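Local structure of alpha-1,2-mannosidase (Bacteroides thetaiotaomicron, 2WW2) at residues Y594-G598 / F731-Y735; L271-A276 / F287-Y292; N172-V176 / S372-R376; W520-W524 / R546-M550; T108-Y112 / S260-R264. The protein hydrolyses alpha-mannosides with inversion of anomeric configuration, as a member of the calcium-dependent glycoside hydrolase family 92 of a human gut symbiont. All blocks are in the same frame, centred on the assembly; numbering follows the deposited sequence.

Contact 1 (Y594-G598 / F731-Y735)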
# COMPACT_ATOMS: atom_id res chain seq x y z
N TYR A 594 -19.94 15.33 9.74
CA TYR A 594 -19.47 16.36 10.68
C TYR A 594 -20.58 17.34 11.06
O TYR A 594 -20.50 17.95 12.11
CB TYR A 594 -18.30 17.14 10.12
CG TYR A 594 -17.02 16.36 9.84
CD1 TYR A 594 -16.14 16.04 10.88
CD2 TYR A 594 -16.66 16.03 8.55
CE1 TYR A 594 -14.94 15.38 10.62
CE2 TYR A 594 -15.47 15.35 8.28
CZ TYR A 594 -14.62 15.03 9.31
OH TYR A 594 -13.43 14.37 9.04
N ASP A 595 -21.59 17.49 10.20
CA ASP A 595 -22.75 18.38 10.45
C ASP A 595 -23.58 17.93 11.64
O ASP A 595 -24.35 18.72 12.20
CB ASP A 595 -23.70 18.41 9.25
CG ASP A 595 -23.25 19.35 8.13
OD1 ASP A 595 -22.35 20.19 8.32
OD2 ASP A 595 -23.86 19.27 7.03
N TYR A 596 -23.46 16.65 11.99
CA TYR A 596 -24.30 16.02 13.02
C TYR A 596 -23.62 15.98 14.38
O TYR A 596 -24.25 15.67 15.40
CB TYR A 596 -24.67 14.58 12.59
CG TYR A 596 -25.54 14.52 11.35
CD1 TYR A 596 -26.89 14.15 11.44
CD2 TYR A 596 -25.02 14.84 10.11
CE1 TYR A 596 -27.69 14.11 10.30
CE2 TYR A 596 -25.81 14.81 8.96
CZ TYR A 596 -27.15 14.45 9.07
OH TYR A 596 -27.93 14.44 7.94
N ILE A 597 -22.32 16.26 14.40
CA ILE A 597 -21.53 16.06 15.60
C ILE A 597 -20.67 17.28 15.92
O ILE A 597 -19.67 17.16 16.62
CB ILE A 597 -20.66 14.78 15.49
CG1 ILE A 597 -19.66 14.90 14.35
CG2 ILE A 597 -21.53 13.58 15.23
CD1 ILE A 597 -19.05 13.58 13.94
N GLY A 598 -21.04 18.43 15.36
CA GLY A 598 -20.54 19.71 15.86
C GLY A 598 -19.36 20.36 15.18
O GLY A 598 -18.82 21.35 15.68
N PHE A 731 -28.02 20.49 14.70
CA PHE A 731 -27.76 19.18 14.07
C PHE A 731 -28.99 18.61 13.37
O PHE A 731 -30.12 18.76 13.86
CB PHE A 731 -27.22 18.15 15.09
CG PHE A 731 -26.04 18.63 15.90
CD1 PHE A 731 -25.18 19.61 15.42
CD2 PHE A 731 -25.79 18.08 17.16
CE1 PHE A 731 -24.11 20.04 16.18
CE2 PHE A 731 -24.72 18.50 17.91
CZ PHE A 731 -23.88 19.48 17.43
N PRO A 732 -28.79 17.91 12.25
CA PRO A 732 -29.93 17.28 11.57
C PRO A 732 -30.41 16.03 12.31
O PRO A 732 -29.93 15.72 13.42
CB PRO A 732 -29.37 16.93 10.18
CG PRO A 732 -28.05 17.66 10.08
CD PRO A 732 -27.55 17.76 11.48
N TYR A 733 -31.37 15.33 11.70
CA TYR A 733 -32.07 14.22 12.36
C TYR A 733 -31.19 13.01 12.71
O TYR A 733 -30.31 12.63 11.95
CB TYR A 733 -33.22 13.76 11.46
CG TYR A 733 -33.94 12.50 11.92
CD1 TYR A 733 -35.00 12.58 12.81
CD2 TYR A 733 -33.58 11.25 11.44
CE1 TYR A 733 -35.67 11.47 13.22
CE2 TYR A 733 -34.24 10.11 11.85
CZ TYR A 733 -35.30 10.24 12.74
OH TYR A 733 -35.97 9.14 13.15
N SER A 734 -31.45 12.41 13.86
CA SER A 734 -31.00 11.05 14.11
C SER A 734 -32.14 10.33 14.79
O SER A 734 -32.83 10.91 15.63
CB SER A 734 -29.78 10.99 15.04
OG SER A 734 -28.60 11.43 14.38
N TYR A 735 -32.30 9.06 14.47
CA TYR A 735 -33.30 8.27 15.14
C TYR A 735 -33.15 8.29 16.68
O TYR A 735 -34.15 8.38 17.41
CB TYR A 735 -33.28 6.82 14.64
CG TYR A 735 -34.26 5.97 15.40
CD1 TYR A 735 -35.62 6.22 15.31
CD2 TYR A 735 -33.83 4.96 16.25
CE1 TYR A 735 -36.53 5.48 16.02
CE2 TYR A 735 -34.73 4.20 16.96
CZ TYR A 735 -36.08 4.47 16.84
OH TYR A 735 -36.99 3.75 17.56
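Pro732 lies flat against Tyr596, its CG 3.6 Å from the centroid of the phenol ring and only 17° off the ring normal, a CH-pi contact over the face. The two side chains cross at about a right angle, and Pro732 CB comes to 3.3 Å from Tyr596 CE1. Tyr596 reaches the proline although its CB points away, because CG stands anti to the carbonyl carbon (chi1 -65°). At the edge of the same ring, near its plane, the carbonyl O of Tyr733 sits 3.4 Å from Tyr596 CE1. Two carbonyl oxygens meet Phe731: Tyr596 O lies over one face of the ring, 3.4 Å from Phe731 CD2, and Asp595 O is 3.4 Å from Phe731 CD1. Gly598 N approaches Phe731 CE1 obliquely. An alanine in place of Tyr596 would probably leave Pro732 without the aromatic face it rests on and open a gap beside Ala653 of strand 651-654. No hydrogen bond links the segments; Asp595 O turns instead to Asn699 ND2, and Tyr733 N to Glu651. The C-terminal tail is therefore joined to the loop before helix 600-613 by aromatic, proline and carbonyl contacts, an adhesion that depends on shape more than on polar pairing.

Contact 2 (L271-A276 / F287-Y292)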
# COMPACT_ATOMS: atom_id res chain seq x y z
N LEU A 271 -32.13 21.00 -17.80
CA LEU A 271 -30.89 21.40 -17.13
C LEU A 271 -31.08 22.75 -16.46
O LEU A 271 -30.53 23.00 -15.38
CB LEU A 271 -29.68 21.46 -18.08
CG LEU A 271 -29.32 20.12 -18.77
CD1 LEU A 271 -28.30 20.35 -19.89
CD2 LEU A 271 -28.81 19.10 -17.74
N GLY A 272 -31.83 23.63 -17.11
CA GLY A 272 -31.98 25.01 -16.64
C GLY A 272 -32.80 25.17 -15.37
O GLY A 272 -32.90 26.27 -14.83
N ARG A 273 -33.38 24.07 -14.89
CA ARG A 273 -34.06 24.15 -13.60
C ARG A 273 -33.11 24.42 -12.44
O ARG A 273 -33.55 24.84 -11.37
CB ARG A 273 -34.90 22.90 -13.32
CG ARG A 273 -36.04 22.72 -14.30
CD ARG A 273 -37.06 21.76 -13.74
NE ARG A 273 -38.13 21.50 -14.70
CZ ARG A 273 -39.04 20.55 -14.54
NH1 ARG A 273 -38.99 19.79 -13.46
NH2 ARG A 273 -39.99 20.36 -15.46
N VAL A 274 -31.82 24.17 -12.64
CA VAL A 274 -30.83 24.71 -11.72
C VAL A 274 -29.80 25.55 -12.47
O VAL A 274 -29.12 25.09 -13.39
CB VAL A 274 -30.18 23.64 -10.76
CG1 VAL A 274 -29.66 22.45 -11.52
CG2 VAL A 274 -29.06 24.29 -9.90
N GLU A 275 -29.75 26.83 -12.11
CA GLU A 275 -28.90 27.76 -12.83
C GLU A 275 -27.66 28.08 -12.01
O GLU A 275 -27.76 28.78 -10.99
CB GLU A 275 -29.62 29.09 -13.03
CG GLU A 275 -30.74 29.13 -14.01
CD GLU A 275 -31.18 30.58 -14.26
OE1 GLU A 275 -32.21 30.99 -13.70
OE2 GLU A 275 -30.46 31.32 -14.97
N ALA A 276 -26.51 27.61 -12.46
CA ALA A 276 -25.25 27.90 -11.78
C ALA A 276 -24.56 29.11 -12.41
O ALA A 276 -24.44 29.19 -13.65
CB ALA A 276 -24.32 26.69 -11.84
N PHE A 287 -20.44 20.24 -13.69
CA PHE A 287 -21.78 20.30 -13.11
C PHE A 287 -22.89 19.87 -14.08
O PHE A 287 -23.72 19.02 -13.76
CB PHE A 287 -22.06 21.73 -12.62
CG PHE A 287 -23.39 21.90 -11.93
CD1 PHE A 287 -23.58 21.43 -10.62
CD2 PHE A 287 -24.45 22.51 -12.58
CE1 PHE A 287 -24.81 21.59 -9.98
CE2 PHE A 287 -25.68 22.68 -11.95
CZ PHE A 287 -25.86 22.21 -10.65
N TYR A 288 -22.91 20.47 -15.27
CA TYR A 288 -23.99 20.15 -16.21
C TYR A 288 -23.83 18.77 -16.84
O TYR A 288 -24.82 18.14 -17.16
CB TYR A 288 -24.17 21.27 -17.25
CG TYR A 288 -24.85 22.44 -16.57
CD1 TYR A 288 -26.18 22.32 -16.14
CD2 TYR A 288 -24.17 23.63 -16.29
CE1 TYR A 288 -26.82 23.36 -15.47
CE2 TYR A 288 -24.80 24.67 -15.61
CZ TYR A 288 -26.13 24.52 -15.21
OH TYR A 288 -26.79 25.53 -14.54
N SER A 289 -22.60 18.31 -17.01
CA SER A 289 -22.39 16.92 -17.44
C SER A 289 -22.93 15.93 -16.41
O SER A 289 -23.63 14.98 -16.77
CB SER A 289 -20.91 16.66 -17.70
OG SER A 289 -20.42 17.48 -18.76
N CYS A 290 -22.63 16.16 -15.13
CA CYS A 290 -23.18 15.30 -14.08
C CYS A 290 -24.70 15.38 -14.05
O CYS A 290 -25.37 14.37 -13.84
CB CYS A 290 -22.61 15.68 -12.69
SG CYS A 290 -20.87 15.26 -12.50
N LEU A 291 -25.25 16.58 -14.27
CA LEU A 291 -26.70 16.72 -14.24
C LEU A 291 -27.32 15.97 -15.43
O LEU A 291 -28.31 15.25 -15.28
CB LEU A 291 -27.13 18.21 -14.23
CG LEU A 291 -28.64 18.53 -14.13
CD1 LEU A 291 -29.30 17.83 -12.89
CD2 LEU A 291 -28.89 20.04 -14.11
N TYR A 292 -26.73 16.13 -16.61
CA TYR A 292 -27.20 15.36 -17.78
C TYR A 292 -27.24 13.87 -17.48
O TYR A 292 -28.25 13.20 -17.75
CB TYR A 292 -26.29 15.66 -18.99
CG TYR A 292 -26.04 14.51 -19.93
CD1 TYR A 292 -26.94 14.22 -20.96
CD2 TYR A 292 -24.87 13.75 -19.85
CE1 TYR A 292 -26.71 13.17 -21.86
CE2 TYR A 292 -24.62 12.70 -20.75
CZ TYR A 292 -25.54 12.43 -21.75
OH TYR A 292 -25.31 11.39 -22.64
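The phenol oxygen of Tyr288 is gripped by two backbone groups of strand 274-276: it donates to Val274 O at 2.6 Å and accepts from Ala276 N at 3.0 Å, the latter with an N-H...O angle of 162°. Val274 O lies at the ring edge, in its plane, and the hydroxyl is tilted 17° from the carbonyl plane. With CG anti to the carbonyl carbon (chi1 -74°), the ring reaches from helix 287-292 to the strand, and Tyr288 CD1 lies 4.1 Å from Leu271 CB. A phenylalanine at Tyr288 would probably leave both Val274 O and Ala276 N without this buried partner. Apolar groups fill the rest. Val274 CG2 meets Phe287 CZ edge-on at 3.9 Å, and Val274 CG1 touches Leu291 CD2 at 3.6 Å. Leu271 and Leu291 run antiparallel alongside each other, Leu271 CD2 lying 3.7 Å from Leu291 CG. Phe7 stacks on Tyr288, and helix 632-640 adds Val636 and Ala639 against Phe287. A type I turn from Leu271 to Val274 leads out of helix 256-271 into strand 274-276, which runs nearly antiparallel to helix 287-292, axes 10.9 Å apart: a helix packed on an edge strand of the mixed sheet in the catalytic domain.

Contact 3 (N172-V176 / S372-R376)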
# COMPACT_ATOMS: atom_id res chain seq x y z
N ASN A 172 -31.91 -9.99 -25.33
CA ASN A 172 -32.05 -9.50 -23.96
C ASN A 172 -31.11 -10.28 -23.05
O ASN A 172 -30.51 -11.29 -23.46
CB ASN A 172 -33.50 -9.65 -23.46
CG ASN A 172 -33.93 -11.09 -23.33
OD1 ASN A 172 -33.75 -11.71 -22.28
ND2 ASN A 172 -34.53 -11.63 -24.39
N ASN A 173 -30.98 -9.82 -21.81
CA ASN A 173 -30.11 -10.47 -20.84
C ASN A 173 -30.91 -10.93 -19.62
O ASN A 173 -30.40 -10.95 -18.48
CB ASN A 173 -28.98 -9.52 -20.45
CG ASN A 173 -27.88 -9.49 -21.50
OD1 ASN A 173 -26.92 -10.22 -21.38
ND2 ASN A 173 -28.03 -8.65 -22.55
N GLY A 174 -32.16 -11.32 -19.87
CA GLY A 174 -33.06 -11.74 -18.81
C GLY A 174 -33.98 -10.62 -18.35
O GLY A 174 -33.93 -9.50 -18.87
N GLY A 175 -34.83 -10.92 -17.37
CA GLY A 175 -35.79 -9.92 -16.89
C GLY A 175 -36.85 -9.50 -17.91
O GLY A 175 -37.37 -8.38 -17.85
N VAL A 176 -37.20 -10.40 -18.84
CA VAL A 176 -38.27 -10.12 -19.79
C VAL A 176 -39.33 -11.23 -19.82
O VAL A 176 -39.00 -12.40 -19.59
CB VAL A 176 -37.74 -9.90 -21.24
CG1 VAL A 176 -36.73 -8.72 -21.28
CG2 VAL A 176 -37.12 -11.20 -21.80
N SER A 372 -34.33 -4.29 -15.28
CA SER A 372 -33.81 -4.05 -16.63
C SER A 372 -34.20 -5.17 -17.61
O SER A 372 -33.43 -6.11 -17.83
CB SER A 372 -32.27 -3.91 -16.60
OG SER A 372 -31.77 -3.52 -17.87
N PRO A 373 -35.40 -5.10 -18.20
CA PRO A 373 -36.44 -4.11 -17.90
C PRO A 373 -37.34 -4.60 -16.77
O PRO A 373 -37.99 -3.80 -16.11
CB PRO A 373 -37.23 -4.05 -19.21
CG PRO A 373 -37.08 -5.42 -19.83
CD PRO A 373 -35.75 -5.95 -19.36
N GLY A 374 -37.36 -5.91 -16.57
CA GLY A 374 -38.07 -6.50 -15.45
C GLY A 374 -37.08 -6.86 -14.36
O GLY A 374 -35.93 -6.41 -14.38
N HIS A 375 -37.50 -7.71 -13.42
CA HIS A 375 -36.66 -8.06 -12.28
C HIS A 375 -35.36 -8.71 -12.72
O HIS A 375 -35.36 -9.69 -13.49
CB HIS A 375 -37.40 -9.03 -11.36
CG HIS A 375 -38.56 -8.44 -10.62
ND1 HIS A 375 -38.44 -7.34 -9.79
CD2 HIS A 375 -39.85 -8.85 -10.52
CE1 HIS A 375 -39.62 -7.08 -9.24
NE2 HIS A 375 -40.49 -7.98 -9.66
N ARG A 376 -34.24 -8.18 -12.22
CA ARG A 376 -32.91 -8.72 -12.46
C ARG A 376 -32.19 -8.94 -11.13
O ARG A 376 -32.29 -8.10 -10.21
CB ARG A 376 -32.11 -7.76 -13.34
CG ARG A 376 -32.68 -7.58 -14.77
CD ARG A 376 -32.43 -8.82 -15.62
NE ARG A 376 -30.99 -9.02 -15.78
CZ ARG A 376 -30.23 -8.38 -16.67
NH1 ARG A 376 -30.77 -7.47 -17.50
NH2 ARG A 376 -28.93 -8.63 -16.71
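Gly175 and Gly374 bring their backbones closest here, with CA atoms 4.4 Å apart, in the tight part of the contact. Gly374 N gives a weak, bent hydrogen bond to Gly175 O (2.8 Å, 129°), and the same oxygen lies 3.3 Å from Pro373 CD. A side chain on Gly175 would run into Arg376 CD, and one on Gly374 into Gly175 O, which fits glycine at both places. Pro373, which follows a cis peptide, meets Val176 CG1 with its CD at 3.5 Å. Arg376 is packed here too: its chain, bent at chi2 and chi3 (-73° and -63°), lays Arg376 CD 3.6 Å from Gly174 C and folds the guanidinium back toward its own segment. There Arg376 NH1 bonds Ser372 O at 3.0 Å, in the guanidinium plane. Asn173 O sits over the centre of one guanidinium face, 3.1 Å from Arg376 CZ, a contact with the positive group and not a hydrogen bond. This meeting of two loops joins the N-terminal domain, between strands 164-169 and 182-188, to the catalytic domain just after strand 370-371. Arg376 NH2 bonds Ile74 O. Toward the more exposed side, by contrast, Arg376 NE binds a glycerol, probably from the crystallisation liquor, and Asn173 and Gly174 are only partly buried. There Asn172 OD1 accepts from Gly174 N at 2.9 Å, an Asx turn, while Asn173 ND2 is held by Asp76 O.

Contact 4 (W520-W524 / R546-M550)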
# COMPACT_ATOMS: atom_id res chain seq x y z
N TRP A 520 -14.52 -1.16 6.86
CA TRP A 520 -14.03 0.22 6.86
C TRP A 520 -15.07 1.14 6.23
O TRP A 520 -15.24 2.28 6.67
CB TRP A 520 -12.72 0.29 6.06
CG TRP A 520 -12.01 1.64 6.06
CD1 TRP A 520 -12.01 2.57 5.05
CD2 TRP A 520 -11.19 2.16 7.10
NE1 TRP A 520 -11.23 3.66 5.42
CE2 TRP A 520 -10.72 3.43 6.68
CE3 TRP A 520 -10.81 1.69 8.37
CZ2 TRP A 520 -9.89 4.23 7.47
CZ3 TRP A 520 -9.98 2.49 9.16
CH2 TRP A 520 -9.53 3.75 8.71
N HIS A 521 -15.77 0.64 5.21
CA HIS A 521 -16.82 1.43 4.54
C HIS A 521 -18.18 1.24 5.19
O HIS A 521 -18.88 2.21 5.46
CB HIS A 521 -16.94 1.06 3.05
CG HIS A 521 -15.62 0.86 2.38
ND1 HIS A 521 -14.82 1.91 1.99
CD2 HIS A 521 -14.96 -0.27 2.04
CE1 HIS A 521 -13.72 1.44 1.43
NE2 HIS A 521 -13.78 0.12 1.44
N TRP A 522 -18.56 -0.02 5.41
CA TRP A 522 -19.92 -0.37 5.84
C TRP A 522 -20.27 0.07 7.26
O TRP A 522 -21.45 0.23 7.61
CB TRP A 522 -20.18 -1.88 5.61
CG TRP A 522 -20.51 -2.14 4.17
CD1 TRP A 522 -19.64 -2.52 3.18
CD2 TRP A 522 -21.78 -1.95 3.54
NE1 TRP A 522 -20.31 -2.62 1.98
CE2 TRP A 522 -21.62 -2.26 2.17
CE3 TRP A 522 -23.05 -1.55 4.01
CZ2 TRP A 522 -22.69 -2.18 1.26
CZ3 TRP A 522 -24.09 -1.48 3.11
CH2 TRP A 522 -23.91 -1.80 1.75
N THR A 523 -19.25 0.32 8.07
CA THR A 523 -19.47 0.81 9.43
C THR A 523 -20.20 2.16 9.44
O THR A 523 -20.90 2.49 10.39
CB THR A 523 -18.15 0.86 10.23
OG1 THR A 523 -17.70 -0.48 10.44
CG2 THR A 523 -18.34 1.56 11.61
N TRP A 524 -20.08 2.93 8.35
CA TRP A 524 -20.74 4.24 8.26
C TRP A 524 -22.18 4.19 7.76
O TRP A 524 -22.85 5.22 7.68
CB TRP A 524 -19.92 5.16 7.35
CG TRP A 524 -18.54 5.33 7.91
CD1 TRP A 524 -17.40 4.69 7.51
CD2 TRP A 524 -18.17 6.16 9.02
NE1 TRP A 524 -16.34 5.08 8.29
CE2 TRP A 524 -16.78 5.97 9.23
CE3 TRP A 524 -18.86 7.04 9.85
CZ2 TRP A 524 -16.08 6.64 10.22
CZ3 TRP A 524 -18.16 7.70 10.85
CH2 TRP A 524 -16.77 7.50 11.02
N ARG A 546 -12.46 9.38 13.67
CA ARG A 546 -12.52 8.33 12.66
C ARG A 546 -12.84 8.87 11.28
O ARG A 546 -12.34 8.35 10.28
CB ARG A 546 -13.49 7.25 13.10
CG ARG A 546 -12.99 6.61 14.37
CD ARG A 546 -13.91 5.54 14.87
NE ARG A 546 -14.09 4.46 13.90
CZ ARG A 546 -14.63 3.29 14.21
NH1 ARG A 546 -15.02 3.06 15.46
NH2 ARG A 546 -14.78 2.35 13.28
N LEU A 547 -13.64 9.93 11.22
CA LEU A 547 -13.90 10.61 9.96
C LEU A 547 -12.60 11.25 9.50
O LEU A 547 -12.23 11.16 8.32
CB LEU A 547 -14.97 11.68 10.12
CG LEU A 547 -16.41 11.19 10.22
CD1 LEU A 547 -17.29 12.37 10.60
CD2 LEU A 547 -16.86 10.58 8.90
N ASP A 548 -11.91 11.89 10.43
CA ASP A 548 -10.63 12.51 10.13
C ASP A 548 -9.64 11.47 9.59
O ASP A 548 -8.85 11.78 8.70
CB ASP A 548 -10.06 13.22 11.36
CG ASP A 548 -10.79 14.51 11.71
OD1 ASP A 548 -11.62 15.00 10.90
OD2 ASP A 548 -10.52 15.05 12.79
N SER A 549 -9.69 10.25 10.11
CA SER A 549 -8.78 9.18 9.65
C SER A 549 -9.15 8.67 8.25
O SER A 549 -8.46 7.81 7.69
CB SER A 549 -8.73 8.03 10.65
OG SER A 549 -9.88 7.21 10.57
N MET A 550 -10.24 9.19 7.69
CA MET A 550 -10.59 8.86 6.32
C MET A 550 -10.13 9.93 5.36
O MET A 550 -9.69 9.61 4.25
CB MET A 550 -12.10 8.66 6.17
CG MET A 550 -12.58 7.26 6.47
SD MET A 550 -14.25 7.05 5.82
CE MET A 550 -14.34 5.28 5.61
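Met550 inserts its thioether end between Trp520 and Trp524, and CE touches both indoles, 3.5 Å from Trp520 NE1 and 3.3 Å from Trp524 NE1. The methionine chain is extended beyond CG (chi2 -164°, chi3 156°), which carries the methyl as far as the backbone, with Met550 CE also 3.3 Å from Trp520 O. Its sulfur makes Met-aromatic contacts with both five-membered rings, oblique to each and nearer to that of Trp524, at 4.4 Å from the centroid. Trp520 has CG anti to the backbone nitrogen (chi1 -175°), which sets its indole beside Met550 CE. The segments belong to two helical elements of the catalytic domain, the short helix 519-522 with the residues that follow, and helix 540-551; helix 530-537 packs on Trp524 through Leu533 and Met537. Leu547 CD2 lies over a face of the Trp524 six-membered ring, a CH-pi contact at 4.0 Å from its centroid, and Arg546 CB meets the edge at Trp524 CH2 (3.9 Å). Beyond CB the arginine bends at chi3, and its guanidinium passes Thr523 CG2 to bond Gly490 O and make a cation-pi contact with Phe491. Ser549 O faces the Trp520 edge in plane, while Trp520 NE1 bonds Gln579 O.

Contact 5 (T108-Y112 / S260-R264)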
# COMPACT_ATOMS: atom_id res chain seq x y z
N THR A 108 -22.74 15.17 -28.18
CA THR A 108 -23.56 16.04 -27.32
C THR A 108 -24.82 15.24 -27.03
O THR A 108 -25.06 14.22 -27.68
CB THR A 108 -23.99 17.35 -28.01
OG1 THR A 108 -25.01 17.10 -28.97
CG2 THR A 108 -22.82 18.04 -28.69
N PRO A 109 -25.62 15.67 -26.03
CA PRO A 109 -26.83 14.93 -25.69
C PRO A 109 -27.88 14.97 -26.79
O PRO A 109 -28.73 14.09 -26.85
CB PRO A 109 -27.38 15.68 -24.46
CG PRO A 109 -26.16 16.33 -23.86
CD PRO A 109 -25.30 16.72 -25.03
N TYR A 110 -27.84 16.02 -27.63
CA TYR A 110 -28.90 16.28 -28.60
C TYR A 110 -28.48 15.90 -30.03
O TYR A 110 -29.27 16.01 -30.95
CB TYR A 110 -29.31 17.77 -28.55
CG TYR A 110 -28.15 18.70 -28.83
CD1 TYR A 110 -27.81 19.05 -30.14
CD2 TYR A 110 -27.38 19.21 -27.79
CE1 TYR A 110 -26.73 19.89 -30.40
CE2 TYR A 110 -26.30 20.03 -28.04
CZ TYR A 110 -25.98 20.38 -29.34
OH TYR A 110 -24.88 21.20 -29.57
N ASN A 111 -27.23 15.46 -30.19
CA ASN A 111 -26.70 15.07 -31.48
C ASN A 111 -25.31 14.46 -31.34
O ASN A 111 -24.44 15.01 -30.69
CB ASN A 111 -26.60 16.29 -32.43
CG ASN A 111 -26.20 15.89 -33.85
OD1 ASN A 111 -27.05 15.50 -34.66
ND2 ASN A 111 -24.92 16.00 -34.16
N TYR A 112 -25.09 13.31 -31.98
CA TYR A 112 -23.77 12.75 -32.13
C TYR A 112 -23.39 12.77 -33.61
O TYR A 112 -24.15 12.29 -34.45
CB TYR A 112 -23.75 11.31 -31.60
CG TYR A 112 -22.40 10.63 -31.77
CD1 TYR A 112 -21.46 10.63 -30.74
CD2 TYR A 112 -22.07 9.99 -32.96
CE1 TYR A 112 -20.20 10.01 -30.89
CE2 TYR A 112 -20.82 9.36 -33.12
CZ TYR A 112 -19.91 9.37 -32.09
OH TYR A 112 -18.70 8.75 -32.26
N SER A 260 -32.55 17.60 -33.64
CA SER A 260 -31.46 18.18 -32.86
C SER A 260 -31.91 19.45 -32.10
O SER A 260 -31.68 19.55 -30.89
CB SER A 260 -30.29 18.50 -33.79
OG SER A 260 -29.22 19.11 -33.09
N GLY A 261 -32.50 20.41 -32.81
CA GLY A 261 -33.02 21.64 -32.16
C GLY A 261 -34.03 21.34 -31.06
O GLY A 261 -34.01 21.95 -29.99
N LYS A 262 -34.94 20.41 -31.33
CA LYS A 262 -35.91 20.05 -30.31
C LYS A 262 -35.26 19.41 -29.07
O LYS A 262 -35.65 19.72 -27.95
CB LYS A 262 -36.94 19.08 -30.89
CG LYS A 262 -37.87 19.70 -31.92
CD LYS A 262 -38.83 18.61 -32.41
CE LYS A 262 -39.95 19.18 -33.26
NZ LYS A 262 -40.96 18.10 -33.47
N ALA A 263 -34.31 18.51 -29.27
CA ALA A 263 -33.64 17.87 -28.13
C ALA A 263 -32.80 18.90 -27.37
O ALA A 263 -32.70 18.87 -26.14
CB ALA A 263 -32.77 16.71 -28.61
N ARG A 264 -32.20 19.82 -28.10
CA ARG A 264 -31.41 20.85 -27.48
C ARG A 264 -32.30 21.70 -26.56
O ARG A 264 -31.93 22.04 -25.42
CB ARG A 264 -30.83 21.73 -28.58
CG ARG A 264 -29.85 22.70 -28.09
CD ARG A 264 -29.70 23.83 -29.05
NE ARG A 264 -28.72 23.54 -30.07
CZ ARG A 264 -27.41 23.63 -29.88
NH1 ARG A 264 -26.93 23.95 -28.68
NH2 ARG A 264 -26.58 23.38 -30.90
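Tyr110 packs against Ser260, Ala263 and Arg264, three residues on one side of helix 256-271. The segment opens with Thr108, whose OG1 donates to Asn111 O at 2.8 Å, in the carbonyl plane and on a lone pair; the same oxygen also accepts from Thr108 N, so two bonds from one residue close the turn between strands 98-108 and 111-116. Thr108 OG1 also lies over the centre of one face of the Tyr110 ring. Pro109 packs on Trp267, farther along the helix. At Tyr110 itself, CG sits between the backbone nitrogen and the carbonyl carbon (chi1 58°), which brings the ring across the helix, against Ser260 and Arg264. Tyr110 CB meets Ala263 CB at 3.6 Å, and Ser260 OG stands at the ring edge, 3.3 Å from Tyr110 CD1. The opposite face receives the aliphatic part of Arg264, whose chain keeps the heading of the tyrosine. Arg264 then bends at chi3 (-87°), and one face of its guanidinium lies against the ring, Arg264 CZ 3.6 Å from Tyr110 CZ, with the two planes 40° apart. Arg264 NH2 comes to 3.1 Å from Tyr110 OH, and Arg264 NH1 forms a salt bridge with Asp9. Next in the chain, Asn111 CB brushes Ser260 OG at 3.9 Å. In this contact the turn of the N-terminal domain meets the helix chiefly through Tyr110, where polar and apolar groups share one side chain.

How the contacts relate
Contacts 1 and 4 lie on the same side of the chain's centre, about 16 Å apart between centres, and are linked directly: Tyr594 OH is 2.7 Å from Asp548 OD1, a probable hydrogen bond, and Ile597 packs on Leu547. Contacts 2 and 5 are also neighbours, about 16 Å between centres, joined by Tyr292 against Pro109 and by helix 256-271 running into strand 274-277. Contacts 3 and 5 both join the N-terminal and catalytic domains, at places about 29 Å apart between centres; their segments alternate along the chain. Contact 2 is nested within the loop that contact 3 closes. A glycerol lies about 3 Å from the side chain of Arg376, glycerol is also found about 4 Å from that of Tyr292, and a sodium ion about 12 Å from that of Asn111.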